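Local coordinates for hemolysin-related protein (Vibrio cholerae serotype O1, PDB 6MLT) that is a secreted, calcium-binding protein of the biofilm matrix that probably helps biofilms adhere to surfaces, in part through a carbohydrate-binding lectin domain, at residues W17-S28 with Y72-E83. Numbering follows the deposited sequence.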
loop_
_atom_site.group_PDB
_atom_site.type_symbol
_atom_site.label_atom_id
_atom_site.label_comp_id
_atom_site.label_asym_id
_atom_site.label_seq_id
_atom_site.Cartn_x
_atom_site.Cartn_y
_atom_site.Cartn_z
ATOM N N TRP A 17 18.526 -4.279 -21.394
ATOM C CA TRP A 17 18.744 -3.348 -22.493
ATOM C C TRP A 17 18.964 -1.960 -21.912
ATOM O O TRP A 17 18.727 -1.714 -20.728
ATOM C CB TRP A 17 17.580 -3.339 -23.501
ATOM C CG TRP A 17 16.173 -3.053 -22.970
ATOM C CD1 TRP A 17 15.175 -3.967 -22.798
ATOM C CD2 TRP A 17 15.609 -1.777 -22.605
ATOM N NE1 TRP A 17 14.036 -3.351 -22.341
ATOM C CE2 TRP A 17 14.273 -2.010 -22.209
ATOM C CE3 TRP A 17 16.104 -0.471 -22.566
ATOM C CZ2 TRP A 17 13.423 -0.980 -21.790
ATOM C CZ3 TRP A 17 15.262 0.551 -22.142
ATOM C CH2 TRP A 17 13.938 0.290 -21.757
ATOM N N SER A 18 19.428 -1.049 -22.769
ATOM C CA SER A 18 19.573 0.349 -22.396
ATOM C C SER A 18 19.161 1.219 -23.571
ATOM O O SER A 18 19.219 0.796 -24.732
ATOM C CB SER A 18 21.012 0.685 -21.964
ATOM O OG SER A 18 21.910 0.593 -23.050
ATOM N N TRP A 19 18.718 2.429 -23.250
ATOM C CA TRP A 19 18.406 3.458 -24.228
ATOM C C TRP A 19 19.210 4.695 -23.866
ATOM O O TRP A 19 19.200 5.126 -22.708
ATOM C CB TRP A 19 16.903 3.775 -24.242
ATOM C CG TRP A 19 16.519 4.864 -25.190
ATOM C CD1 TRP A 19 16.022 4.716 -26.454
ATOM C CD2 TRP A 19 16.609 6.276 -24.960
ATOM N NE1 TRP A 19 15.803 5.945 -27.022
ATOM C CE2 TRP A 19 16.151 6.919 -26.124
ATOM C CE3 TRP A 19 17.030 7.057 -23.879
ATOM C CZ2 TRP A 19 16.108 8.305 -26.244
ATOM C CZ3 TRP A 19 16.993 8.433 -24.000
ATOM C CH2 TRP A 19 16.533 9.044 -25.173
ATOM N N SER A 20 19.906 5.264 -24.846
ATOM C CA SER A 20 20.721 6.446 -24.588
ATOM C C SER A 20 20.703 7.454 -25.720
ATOM O O SER A 20 21.269 8.540 -25.556
ATOM C CB SER A 20 22.174 6.041 -24.312
ATOM O OG SER A 20 22.258 5.264 -23.128
ATOM N N THR A 21 20.070 7.153 -26.846
ATOM C CA THR A 21 20.120 8.047 -27.991
ATOM C C THR A 21 18.933 7.769 -28.898
ATOM O O THR A 21 18.284 6.726 -28.805
ATOM C CB THR A 21 21.428 7.885 -28.768
ATOM O OG1 THR A 21 21.413 8.763 -29.898
ATOM C CG2 THR A 21 21.597 6.445 -29.239
ATOM N N SER A 22 18.679 8.717 -29.796
ATOM C CA SER A 22 17.535 8.648 -30.690
ATOM C C SER A 22 17.836 9.483 -31.923
ATOM O O SER A 22 18.615 10.435 -31.864
ATOM C CB SER A 22 16.266 9.161 -29.999
ATOM O OG SER A 22 15.166 9.216 -30.894
ATOM N N VAL A 23 17.216 9.110 -33.043
ATOM C CA VAL A 23 17.240 9.975 -34.216
ATOM C C VAL A 23 16.281 11.146 -34.059
ATOM O O VAL A 23 16.423 12.155 -34.758
ATOM C CB VAL A 23 16.902 9.192 -35.494
ATOM C CG1 VAL A 23 17.885 8.047 -35.681
ATOM C CG2 VAL A 23 15.469 8.681 -35.449
ATOM N N PHE A 24 15.304 11.041 -33.159
ATOM C CA PHE A 24 14.417 12.153 -32.836
ATOM C C PHE A 24 15.035 12.926 -31.676
ATOM O O PHE A 24 15.101 12.420 -30.550
ATOM C CB PHE A 24 13.024 11.642 -32.483
ATOM C CG PHE A 24 12.061 12.725 -32.107
ATOM C CD1 PHE A 24 11.534 13.559 -33.072
ATOM C CD2 PHE A 24 11.676 12.902 -30.788
ATOM C CE1 PHE A 24 10.647 14.560 -32.730
ATOM C CE2 PHE A 24 10.785 13.907 -30.438
ATOM C CZ PHE A 24 10.272 14.731 -31.414
ATOM N N HIS A 25 15.494 14.149 -31.955
ATOM C CA HIS A 25 16.144 15.011 -30.974
ATOM C C HIS A 25 17.237 14.248 -30.234
ATOM O O HIS A 25 17.103 13.960 -29.036
ATOM C CB HIS A 25 15.113 15.581 -29.999
ATOM C CG HIS A 25 14.279 16.675 -30.590
ATOM N ND1 HIS A 25 14.742 17.965 -30.738
ATOM C CD2 HIS A 25 13.023 16.666 -31.093
ATOM C CE1 HIS A 25 13.802 18.706 -31.300
ATOM N NE2 HIS A 25 12.748 17.943 -31.524
ATOM N N PRO A 26 18.338 13.910 -30.914
ATOM C CA PRO A 26 19.399 13.142 -30.243
ATOM C C PRO A 26 19.981 13.854 -29.036
ATOM O O PRO A 26 20.491 13.187 -28.128
ATOM C CB PRO A 26 20.449 12.944 -31.350
ATOM C CG PRO A 26 20.146 13.973 -32.377
ATOM C CD PRO A 26 18.656 14.185 -32.324
ATOM N N GLU A 27 19.917 15.187 -28.992
ATOM C CA GLU A 27 20.453 15.923 -27.854
ATOM C C GLU A 27 19.622 15.734 -26.590
ATOM O O GLU A 27 20.126 15.996 -25.492
ATOM C CB GLU A 27 20.544 17.413 -28.182
ATOM C CG GLU A 27 19.220 18.190 -28.111
ATOM C CD GLU A 27 18.253 17.858 -29.252
ATOM O OE1 GLU A 27 18.638 17.127 -30.192
ATOM O OE2 GLU A 27 17.098 18.336 -29.200
ATOM N N SER A 28 18.364 15.313 -26.714
ATOM C CA SER A 28 17.467 15.160 -25.567
ATOM C C SER A 28 17.584 13.719 -25.095
ATOM O O SER A 28 16.810 12.848 -25.493
ATOM C CB SER A 28 16.036 15.517 -25.948
ATOM O OG SER A 28 15.157 15.382 -24.844
ATOM N N TYR A 72 10.927 15.829 -23.705
ATOM C CA TYR A 72 10.076 15.053 -24.600
ATOM C C TYR A 72 9.635 13.766 -23.923
ATOM O O TYR A 72 10.454 13.062 -23.330
ATOM C CB TYR A 72 10.794 14.724 -25.912
ATOM C CG TYR A 72 10.947 15.925 -26.812
ATOM C CD1 TYR A 72 9.863 16.424 -27.523
ATOM C CD2 TYR A 72 12.169 16.579 -26.935
ATOM C CE1 TYR A 72 9.992 17.536 -28.335
ATOM C CE2 TYR A 72 12.307 17.694 -27.753
ATOM C CZ TYR A 72 11.216 18.165 -28.445
ATOM O OH TYR A 72 11.347 19.268 -29.250
ATOM N N ILE A 73 8.345 13.457 -24.030
ATOM C CA ILE A 73 7.844 12.154 -23.611
ATOM C C ILE A 73 8.260 11.115 -24.639
ATOM O O ILE A 73 8.061 11.304 -25.846
ATOM C CB ILE A 73 6.317 12.176 -23.456
ATOM C CG1 ILE A 73 5.888 13.280 -22.489
ATOM C CG2 ILE A 73 5.812 10.821 -22.974
ATOM C CD1 ILE A 73 4.368 13.506 -22.456
ATOM N N ARG A 74 8.830 10.011 -24.165
ATOM C CA ARG A 74 9.253 8.921 -25.028
ATOM C C ARG A 74 8.747 7.601 -24.471
ATOM O O ARG A 74 8.789 7.374 -23.259
ATOM C CB ARG A 74 10.778 8.854 -25.151
ATOM C CG ARG A 74 11.443 10.107 -25.695
ATOM C CD ARG A 74 12.914 9.814 -25.993
ATOM N NE ARG A 74 13.712 11.003 -26.302
ATOM C CZ ARG A 74 14.093 11.377 -27.521
ATOM N NH1 ARG A 74 13.735 10.685 -28.593
ATOM N NH2 ARG A 74 14.838 12.465 -27.672
ATOM N N ALA A 75 8.283 6.732 -25.362
ATOM C CA ALA A 75 7.846 5.388 -25.006
ATOM C C ALA A 75 8.868 4.377 -25.510
ATOM O O ALA A 75 9.187 4.354 -26.705
ATOM C CB ALA A 75 6.469 5.083 -25.594
ATOM N N LEU A 76 9.356 3.532 -24.604
ATOM C CA LEU A 76 10.401 2.554 -24.899
ATOM C C LEU A 76 9.857 1.138 -24.760
ATOM O O LEU A 76 9.228 0.805 -23.750
ATOM C CB LEU A 76 11.590 2.735 -23.958
ATOM C CG LEU A 76 12.139 4.158 -23.864
ATOM C CD1 LEU A 76 13.319 4.220 -22.898
ATOM C CD2 LEU A 76 12.531 4.661 -25.246
ATOM N N SER A 77 10.131 0.300 -25.757
ATOM C CA SER A 77 9.631 -1.068 -25.745
ATOM C C SER A 77 10.224 -1.853 -24.583
ATOM O O SER A 77 11.439 -1.850 -24.372
ATOM C CB SER A 77 9.975 -1.763 -27.061
ATOM O OG SER A 77 9.578 -3.122 -27.015
ATOM N N GLY A 78 9.365 -2.554 -23.841
ATOM C CA GLY A 78 9.858 -3.418 -22.781
ATOM C C GLY A 78 10.757 -4.531 -23.278
ATOM O O GLY A 78 11.572 -5.051 -22.508
ATOM N N VAL A 79 10.626 -4.906 -24.548
ATOM C CA VAL A 79 11.410 -6.005 -25.106
ATOM C C VAL A 79 12.876 -5.609 -25.237
ATOM O O VAL A 79 13.775 -6.317 -24.761
ATOM C CB VAL A 79 10.829 -6.431 -26.470
ATOM C CG1 VAL A 79 11.711 -7.490 -27.142
ATOM C CG2 VAL A 79 9.412 -6.948 -26.310
ATOM N N ASP A 80 13.146 -4.488 -25.903
ATOM C CA ASP A 80 14.512 -4.160 -26.272
ATOM C C ASP A 80 14.864 -2.690 -26.121
ATOM O O ASP A 80 15.974 -2.306 -26.499
ATOM C CB ASP A 80 14.775 -4.592 -27.723
ATOM C CG ASP A 80 13.778 -3.996 -28.697
ATOM O OD1 ASP A 80 13.042 -3.055 -28.319
ATOM O OD2 ASP A 80 13.723 -4.476 -29.843
ATOM N N GLY A 81 13.971 -1.859 -25.591
ATOM C CA GLY A 81 14.262 -0.452 -25.416
ATOM C C GLY A 81 14.099 0.398 -26.652
ATOM O O GLY A 81 14.376 1.603 -26.594
ATOM N N SER A 82 13.677 -0.180 -27.770
ATOM C CA SER A 82 13.446 0.604 -28.974
ATOM C C SER A 82 12.268 1.553 -28.775
ATOM O O SER A 82 11.351 1.297 -27.992
ATOM C CB SER A 82 13.186 -0.313 -30.172
ATOM O OG SER A 82 12.019 -1.095 -29.978
ATOM N N GLU A 83 12.306 2.674 -29.486
ATOM C CA GLU A 83 11.266 3.678 -29.329
ATOM C C GLU A 83 10.021 3.265 -30.104
ATOM O O GLU A 83 10.091 2.941 -31.295
ATOM C CB GLU A 83 11.774 5.038 -29.791
ATOM C CG GLU A 83 12.646 5.704 -28.750
ATOM C CD GLU A 83 13.344 6.933 -29.283
ATOM O OE1 GLU A 83 14.483 6.792 -29.771
ATOM O OE2 GLU A 83 12.748 8.030 -29.215
HETATM O O HOH W 1 15.593 6.570 -32.935
#
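The guanidinium of Arg74 reaches into the loop that follows strand 13-19 and gathers its backbone carbonyls. NH1 and NH2 of Arg74 close end-on upon one atom, Phe24 O, which lies in the guanidinium plane, 3.0 Å from Arg74 NH1 and 2.9 Å from Arg74 NH2. NH2 of Arg74 also donates to Ser28 O and, weakly, to His25 O. Arginine suits the place because its planar guanidinium spreads several N-H groups in one plane; its extended chain passes the six-membered end of Trp19, whose CZ2 lies over one face of the guanidinium.

Glu83 completes the polar cluster. Arg74 NH1 forms a salt bridge with Glu83 OE2 (2.9 Å). Glu83 OE1 takes a nearly straight bond from Trp19 NE1 (169°), arriving from above the carboxylate plane, while Ser22 OG donates to the syn lone pair of the same oxygen at 2.8 Å. Ser22 OG in turn accepts from Phe24 N in an ST turn, so one small hydroxyl serves both the carboxylate and the loop backbone.

At the far end of the loop, His25 lies on Tyr72 as an offset stack, centroids 4.3 Å apart, and Phe24 turns its edge to the Tyr72 face, making an aromatic cluster. Trp17 packs differently: Gly81, a glycine with phi 81°, brings its CA 3.3 Å from the centroid of the Trp17 six-membered ring, a CH-pi contact. With CG between backbone N and carbonyl carbon (chi1 56°), Trp17 points NE1 at Gly78 O, 3.0 Å away. Leu76 touches both tryptophans, its CB meeting Trp17 CH2 and its CD2 lying over the five-membered ring of Trp19.

In the second shell, Thr61 OG1 bonds to Arg74 NE and Tyr87 OH to Glu83 OE2. At the Trp17 end the 77-79 turn abuts a calcium site, Gly78 N bonding to the calcium ligand Asp56. A buried arginine, bridged to a partly exposed glutamate, thus ties the loop after strand 13-19 to strand 71-76, joining four- and five-stranded antiparallel sheets, consistent with adjacent beta-propeller blades.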